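Local coordinates for 3-ketosteroid-delta4-5alpha-dehydrogenase (Rhodococcus jostii, PDB 4AT2), which catalyses, as an FAD-dependent enzyme of bacterial steroid catabolism, the dehydrogenation of 3-ketosteroids that introduces the delta4 double bond, at residues T454-E459 with G499-I504; Q297-D302 with E466-L471; T93-A98 with R184-Q189. All coordinates share one frame; numbering follows the deposited sequence.

Contact 1 of 3, residues T454-E459 with G499-I504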
# COMPACT_ATOMS: atom_id res chain seq x y z
N THR A 454 -3.16 16.04 6.84
CA THR A 454 -3.73 17.31 7.28
C THR A 454 -4.65 17.12 8.47
O THR A 454 -5.23 16.04 8.68
CB THR A 454 -4.55 18.01 6.17
OG1 THR A 454 -5.63 17.15 5.77
CG2 THR A 454 -3.69 18.40 4.95
N THR A 455 -4.82 18.19 9.25
CA THR A 455 -5.76 18.22 10.36
C THR A 455 -7.19 18.42 9.84
O THR A 455 -7.39 18.68 8.65
CB THR A 455 -5.48 19.38 11.32
OG1 THR A 455 -5.74 20.61 10.63
CG2 THR A 455 -4.03 19.35 11.83
N VAL A 456 -8.18 18.34 10.72
CA VAL A 456 -9.57 18.63 10.31
C VAL A 456 -9.76 20.10 9.92
O VAL A 456 -10.76 20.47 9.30
CB VAL A 456 -10.60 18.21 11.38
CG1 VAL A 456 -10.57 16.70 11.55
CG2 VAL A 456 -10.33 18.92 12.71
N ASN A 457 -8.78 20.93 10.28
CA ASN A 457 -8.77 22.33 9.87
C ASN A 457 -7.88 22.58 8.64
O ASN A 457 -7.60 23.73 8.28
CB ASN A 457 -8.37 23.23 11.04
CG ASN A 457 -9.44 23.30 12.11
OD1 ASN A 457 -9.20 22.96 13.28
ND2 ASN A 457 -10.64 23.69 11.72
N SER A 458 -7.48 21.47 8.01
CA SER A 458 -6.72 21.47 6.76
C SER A 458 -5.35 22.12 6.86
O SER A 458 -4.81 22.64 5.87
CB SER A 458 -7.55 22.06 5.61
OG SER A 458 -8.69 21.25 5.35
N GLU A 459 -4.78 22.06 8.06
CA GLU A 459 -3.39 22.46 8.29
C GLU A 459 -2.50 21.30 7.86
O GLU A 459 -2.78 20.15 8.19
CB GLU A 459 -3.16 22.73 9.77
CG GLU A 459 -4.01 23.86 10.30
CD GLU A 459 -4.35 23.69 11.76
OE1 GLU A 459 -4.85 22.61 12.17
OE2 GLU A 459 -4.13 24.66 12.52
N GLY A 499 -11.63 21.86 1.64
CA GLY A 499 -11.32 23.13 0.96
C GLY A 499 -11.87 24.29 1.78
O GLY A 499 -11.15 25.23 2.10
N ARG A 500 -13.15 24.20 2.16
CA ARG A 500 -13.74 25.20 3.07
C ARG A 500 -12.88 25.42 4.32
O ARG A 500 -12.55 26.56 4.68
CB ARG A 500 -15.15 24.79 3.49
CG ARG A 500 -16.20 24.94 2.39
CD ARG A 500 -17.55 24.46 2.89
NE ARG A 500 -18.03 25.26 4.02
CZ ARG A 500 -19.00 24.90 4.85
NH1 ARG A 500 -19.62 23.74 4.70
NH2 ARG A 500 -19.35 25.71 5.84
N ARG A 501 -12.51 24.32 4.97
CA ARG A 501 -11.73 24.38 6.21
C ARG A 501 -10.37 25.05 5.96
O ARG A 501 -9.90 25.83 6.79
CB ARG A 501 -11.54 22.98 6.80
CG ARG A 501 -12.82 22.36 7.36
CD ARG A 501 -13.21 22.96 8.71
NE ARG A 501 -14.47 22.38 9.19
CZ ARG A 501 -14.59 21.21 9.81
NH1 ARG A 501 -13.51 20.47 10.07
NH2 ARG A 501 -15.78 20.77 10.18
N ALA A 502 -9.76 24.77 4.81
CA ALA A 502 -8.46 25.37 4.49
C ALA A 502 -8.61 26.87 4.33
O ALA A 502 -7.73 27.63 4.77
CB ALA A 502 -7.87 24.77 3.22
N GLY A 503 -9.69 27.31 3.68
CA GLY A 503 -9.90 28.76 3.48
C GLY A 503 -10.15 29.48 4.79
O GLY A 503 -9.65 30.58 5.02
N ILE A 504 -10.95 28.87 5.66
CA ILE A 504 -11.20 29.42 6.99
C ILE A 504 -9.88 29.58 7.78
O ILE A 504 -9.61 30.65 8.36
CB ILE A 504 -12.20 28.54 7.77
CG1 ILE A 504 -13.58 28.55 7.09
CG2 ILE A 504 -12.29 28.96 9.23
CD1 ILE A 504 -14.51 27.47 7.62
O HOH W 1 -11.12 25.48 9.58
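From helix 490-507, Arg501 reaches Val456 in the loop 454-459: its CG stands anti to its own carbonyl carbon (chi1 -70°) and the chain bends at chi2 (-76°), which swings CD round and lays the side chain along the Val456 carbonyl. There NH1 donates to Val456 O at 2.9 Å with an N-H...O angle of 151°. The oxygen lies near the guanidinium plane, at its edge, whereas NH1 sits above the carbonyl plane and off the lone-pair directions. The aliphatic part packs on the same oxygen, CG coming to 3.4 Å from Val456 O. The amide of Asn457 lies obliquely to the guanidinium, and a water accepts from Asn457 ND2 at 2.8 Å and donates to Arg501 O at 3.1 Å. Beyond the arginine, Ser458 CB rests 3.6 Å from Ala502 CB, a close fit that the small alanine permits, while Ser458 OG bonds to Tyr498 O. The loop is itself a type I turn from Thr455 to Ser458, braced by Thr455 OG1, which accepts from Glu459 N. Were this arginine an alanine, Val456 O would probably lose this donor and Asp127, on helix 122-130, its salt-bridge mate. One guanidinium nitrogen, NH1, thus serves both a neutral carbonyl and a carboxylate, tying the turn and two helices together, and the carboxylate probably balances the arginine's charge.

Contact 2 of 3, residues Q297-D302 with E466-L471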
# COMPACT_ATOMS: atom_id res chain seq x y z
N GLN A 297 6.58 18.17 1.31
CA GLN A 297 7.53 17.22 1.89
C GLN A 297 8.90 17.87 2.10
O GLN A 297 9.61 17.55 3.06
CB GLN A 297 7.72 16.00 0.99
CG GLN A 297 6.59 14.99 0.99
CD GLN A 297 6.96 13.76 0.18
OE1 GLN A 297 6.61 13.66 -1.01
NE2 GLN A 297 7.70 12.84 0.80
N ALA A 298 9.29 18.77 1.19
CA ALA A 298 10.57 19.48 1.30
C ALA A 298 10.70 20.23 2.63
O ALA A 298 11.82 20.43 3.10
CB ALA A 298 10.79 20.42 0.12
N LEU A 299 9.57 20.60 3.22
CA LEU A 299 9.51 21.30 4.51
C LEU A 299 9.35 20.36 5.70
O LEU A 299 9.21 20.82 6.84
CB LEU A 299 8.37 22.33 4.53
CG LEU A 299 8.40 23.43 3.47
CD1 LEU A 299 7.31 24.44 3.78
CD2 LEU A 299 9.74 24.11 3.41
N GLY A 300 9.35 19.06 5.45
CA GLY A 300 9.09 18.08 6.50
C GLY A 300 7.63 17.65 6.64
O GLY A 300 7.27 16.99 7.60
N ALA A 301 6.78 18.00 5.68
CA ALA A 301 5.38 17.56 5.75
C ALA A 301 5.26 16.05 5.69
O ALA A 301 6.00 15.39 4.96
CB ALA A 301 4.55 18.19 4.63
N ASP A 302 4.31 15.54 6.45
CA ASP A 302 4.04 14.12 6.53
C ASP A 302 3.05 13.68 5.44
O ASP A 302 2.38 14.52 4.83
CB ASP A 302 3.49 13.81 7.92
CG ASP A 302 3.72 12.37 8.36
OD1 ASP A 302 4.37 11.59 7.61
OD2 ASP A 302 3.23 12.03 9.46
N GLU A 466 3.08 18.62 14.39
CA GLU A 466 2.65 20.01 14.49
C GLU A 466 2.36 20.60 13.11
O GLU A 466 3.02 20.23 12.13
CB GLU A 466 3.71 20.87 15.20
CG GLU A 466 4.03 20.45 16.63
CD GLU A 466 2.82 20.44 17.56
OE1 GLU A 466 1.92 21.30 17.43
OE2 GLU A 466 2.77 19.54 18.44
N PRO A 467 1.38 21.51 13.02
CA PRO A 467 1.16 22.19 11.74
C PRO A 467 2.39 22.97 11.25
O PRO A 467 3.17 23.50 12.06
CB PRO A 467 0.01 23.17 12.05
CG PRO A 467 -0.73 22.51 13.17
CD PRO A 467 0.36 21.88 14.02
N ILE A 468 2.56 23.02 9.94
CA ILE A 468 3.58 23.88 9.36
C ILE A 468 2.94 25.26 9.24
O ILE A 468 1.94 25.42 8.53
CB ILE A 468 4.03 23.37 7.96
CG1 ILE A 468 4.78 22.03 8.10
CG2 ILE A 468 4.89 24.42 7.25
CD1 ILE A 468 5.04 21.31 6.78
N PRO A 469 3.49 26.26 9.95
CA PRO A 469 2.85 27.58 9.91
C PRO A 469 2.68 28.13 8.50
O PRO A 469 3.60 28.02 7.68
CB PRO A 469 3.80 28.45 10.75
CG PRO A 469 4.49 27.48 11.66
CD PRO A 469 4.69 26.26 10.80
N GLY A 470 1.50 28.69 8.22
CA GLY A 470 1.22 29.30 6.93
C GLY A 470 0.80 28.35 5.82
O GLY A 470 0.52 28.80 4.71
N LEU A 471 0.79 27.04 6.11
CA LEU A 471 0.56 26.03 5.06
C LEU A 471 -0.68 25.18 5.29
O LEU A 471 -0.83 24.53 6.33
CB LEU A 471 1.78 25.12 4.90
CG LEU A 471 1.79 24.26 3.63
CD1 LEU A 471 1.78 25.12 2.37
CD2 LEU A 471 2.99 23.32 3.66
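The backbones of Ala301 and Ile468 stay well apart, 7.5 Å between their CA atoms, where the end of helix 291-297 faces the short strand 467-468 and the type II turn from Ile468 to Leu471. Side chains bridge this distance, and the side-chain pairs between the two segments are all apolar. Ile468 does most of the reaching: CG1 stands anti to the carbonyl carbon (chi1 -68°) and CD1 continues the chain outward (chi2 170°), which carries the terminal methyl to the other segment. That methyl approaches Ala301 CB at 3.8 Å and also lies against the backbone, with Ile468 CD1 3.9 Å from Ala301 N. Leu299 meets the same methyl near the root of its side chain, Leu299 CB being 4.1 Å from Ile468 CD1. One branch of Leu299 extends further to Leu471, a looser approach of 4.5 Å between Leu299 CD1 and Leu471 CD2. Between Leu299 and Ala301 the chain reverses at Gly300, whose positive phi of 92° would press a CB against the preceding carbonyl oxygen. Leu228 and Val236, on neighbouring strands of the mixed sheet, pack on both Leu299 and Leu471, and Val460 adds to the side of Ala301 and Leu471. Val463 and His462 of the second subunit pack on Gln297 and Ala298, so the helix end also borders the dimer interface. The turn at Gly300 is a Schellman motif, the classic glycine C-terminal cap of a helix, here followed by Ala301, packed on the isoleucine that opens the type II turn.

Contact 3 of 3, residues T93-A98 with R184-Q189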
# COMPACT_ATOMS: atom_id res chain seq x y z
N THR A 93 -29.55 14.54 4.90
CA THR A 93 -29.64 15.77 4.10
C THR A 93 -31.09 16.00 3.67
O THR A 93 -31.88 15.05 3.65
CB THR A 93 -28.77 15.70 2.84
OG1 THR A 93 -29.28 14.70 1.96
CG2 THR A 93 -27.32 15.36 3.20
N PRO A 94 -31.45 17.24 3.31
CA PRO A 94 -32.79 17.45 2.76
C PRO A 94 -33.07 16.58 1.53
O PRO A 94 -34.22 16.20 1.31
CB PRO A 94 -32.78 18.93 2.39
CG PRO A 94 -31.87 19.54 3.42
CD PRO A 94 -30.76 18.53 3.55
N LEU A 95 -32.04 16.27 0.75
CA LEU A 95 -32.23 15.41 -0.42
C LEU A 95 -32.57 13.97 -0.01
O LEU A 95 -33.52 13.37 -0.54
CB LEU A 95 -30.98 15.42 -1.30
CG LEU A 95 -31.19 15.32 -2.82
CD1 LEU A 95 -29.86 15.09 -3.50
CD2 LEU A 95 -32.17 14.25 -3.27
N GLN A 96 -31.81 13.42 0.94
CA GLN A 96 -32.11 12.09 1.46
C GLN A 96 -33.55 12.04 1.99
O GLN A 96 -34.29 11.12 1.68
CB GLN A 96 -31.14 11.67 2.57
CG GLN A 96 -29.73 11.34 2.06
CD GLN A 96 -28.79 11.03 3.21
OE1 GLN A 96 -28.72 11.78 4.17
NE2 GLN A 96 -28.06 9.93 3.11
N LYS A 97 -33.93 13.05 2.77
CA LYS A 97 -35.28 13.08 3.37
C LYS A 97 -36.36 13.15 2.29
O LYS A 97 -37.37 12.42 2.37
CB LYS A 97 -35.40 14.25 4.36
CG LYS A 97 -34.57 14.04 5.62
CD LYS A 97 -34.68 15.22 6.59
CE LYS A 97 -33.83 14.97 7.83
NZ LYS A 97 -34.39 13.95 8.76
N ALA A 98 -36.14 13.99 1.28
CA ALA A 98 -37.12 14.13 0.19
C ALA A 98 -37.34 12.82 -0.58
O ALA A 98 -38.44 12.56 -1.10
CB ALA A 98 -36.68 15.24 -0.76
N ARG A 184 -25.77 7.97 -0.54
CA ARG A 184 -25.07 9.19 -0.19
C ARG A 184 -24.45 9.87 -1.41
O ARG A 184 -23.79 10.89 -1.28
CB ARG A 184 -24.00 8.89 0.88
CG ARG A 184 -24.64 8.38 2.17
CD ARG A 184 -23.67 8.30 3.34
NE ARG A 184 -24.35 7.63 4.45
CZ ARG A 184 -24.21 6.34 4.73
NH1 ARG A 184 -23.37 5.57 4.04
NH2 ARG A 184 -24.91 5.81 5.73
N GLY A 185 -24.65 9.30 -2.59
CA GLY A 185 -24.17 9.95 -3.81
C GLY A 185 -25.10 11.09 -4.21
O GLY A 185 -26.14 10.84 -4.83
N HIS A 186 -24.74 12.32 -3.85
CA HIS A 186 -25.52 13.52 -4.21
C HIS A 186 -24.97 14.10 -5.48
O HIS A 186 -23.78 14.38 -5.55
CB HIS A 186 -25.46 14.55 -3.09
CG HIS A 186 -26.20 14.15 -1.84
ND1 HIS A 186 -25.87 13.06 -1.10
CD2 HIS A 186 -27.29 14.74 -1.20
CE1 HIS A 186 -26.70 12.98 -0.04
NE2 HIS A 186 -27.57 14.01 -0.11
N VAL A 187 -25.81 14.29 -6.48
CA VAL A 187 -25.33 14.64 -7.83
C VAL A 187 -26.00 15.92 -8.29
O VAL A 187 -27.23 15.98 -8.34
CB VAL A 187 -25.60 13.50 -8.84
CG1 VAL A 187 -24.98 13.80 -10.21
CG2 VAL A 187 -25.05 12.18 -8.30
N PRO A 188 -25.22 16.97 -8.60
CA PRO A 188 -25.86 18.21 -9.04
C PRO A 188 -26.70 18.03 -10.30
O PRO A 188 -26.39 17.18 -11.14
CB PRO A 188 -24.67 19.14 -9.30
CG PRO A 188 -23.63 18.65 -8.35
CD PRO A 188 -23.77 17.16 -8.36
N GLN A 189 -27.75 18.83 -10.41
CA GLN A 189 -28.70 18.72 -11.51
C GLN A 189 -28.10 19.36 -12.76
O GLN A 189 -27.73 20.54 -12.75
CB GLN A 189 -30.02 19.40 -11.14
CG GLN A 189 -31.16 19.15 -12.12
CD GLN A 189 -32.46 19.81 -11.69
OE1 GLN A 189 -32.48 20.66 -10.79
NE2 GLN A 189 -33.56 19.42 -12.33
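Hydrogen bonding centres on Thr93 and His186: Thr93 OG1 and His186 NE2 share a hydrogen bond of 2.8 Å, the hydroxyl lying at the ring edge and in its plane. Thr93 chi1 (66°) sets OG1 between the backbone N and the carbonyl carbon, where it makes a second bond, accepting from Gln96 N at 3.0 Å. At the other ring nitrogen, His186 ND1 donates to Arg184 O at 3.0 Å; the oxygen lies in the ring plane, although ND1 sits well above the carbonyl plane. Both ring nitrogens are therefore bonded, which fixes the rotation of the buried imidazole. Gln96 OE1 accepts from Thr93 N on a lone pair at 3.0 Å, and separately from Gly92 N, while its NE2 serves Pro183 O and Asp103. The Arg184 guanidinium forms a salt bridge with Asp103. Nonpolar packing fills in around the ring. Leu95 CD1 comes obliquely to within 3.5 Å of His186 CD2, Gln96 CG lies 4.0 Å from His186 CE1, and Tyr136 of helix 132-141 meets the ring with its plane steeply inclined. Thr93 and Gln96 make the reciprocal bonds of a capping box, starting helix 94-98 against strand 185-186, the central strand of a small antiparallel sheet.

Contacts 1 and 2 are neighbours, their centres about 14 Å apart, and they touch directly where Glu459 CB packs on Pro467 CB at 3.9 Å. Their segments alternate along the chain, so each contact's loop of sequence contains one segment of the other. In neither does the side chain named here touch the FAD: that of Ala502 is about 11 Å and that of Leu471 about 12 Å from the cofactor. Contact 3 closes earlier in the sequence and stands apart, its centre about 24 Å from that of contact 1 and about 36 Å from that of contact 2. Its His186 side chain is about 10 Å from FAD and its Arg184 side chain about 12 Å from the bound 4-androstene-3,17-dione.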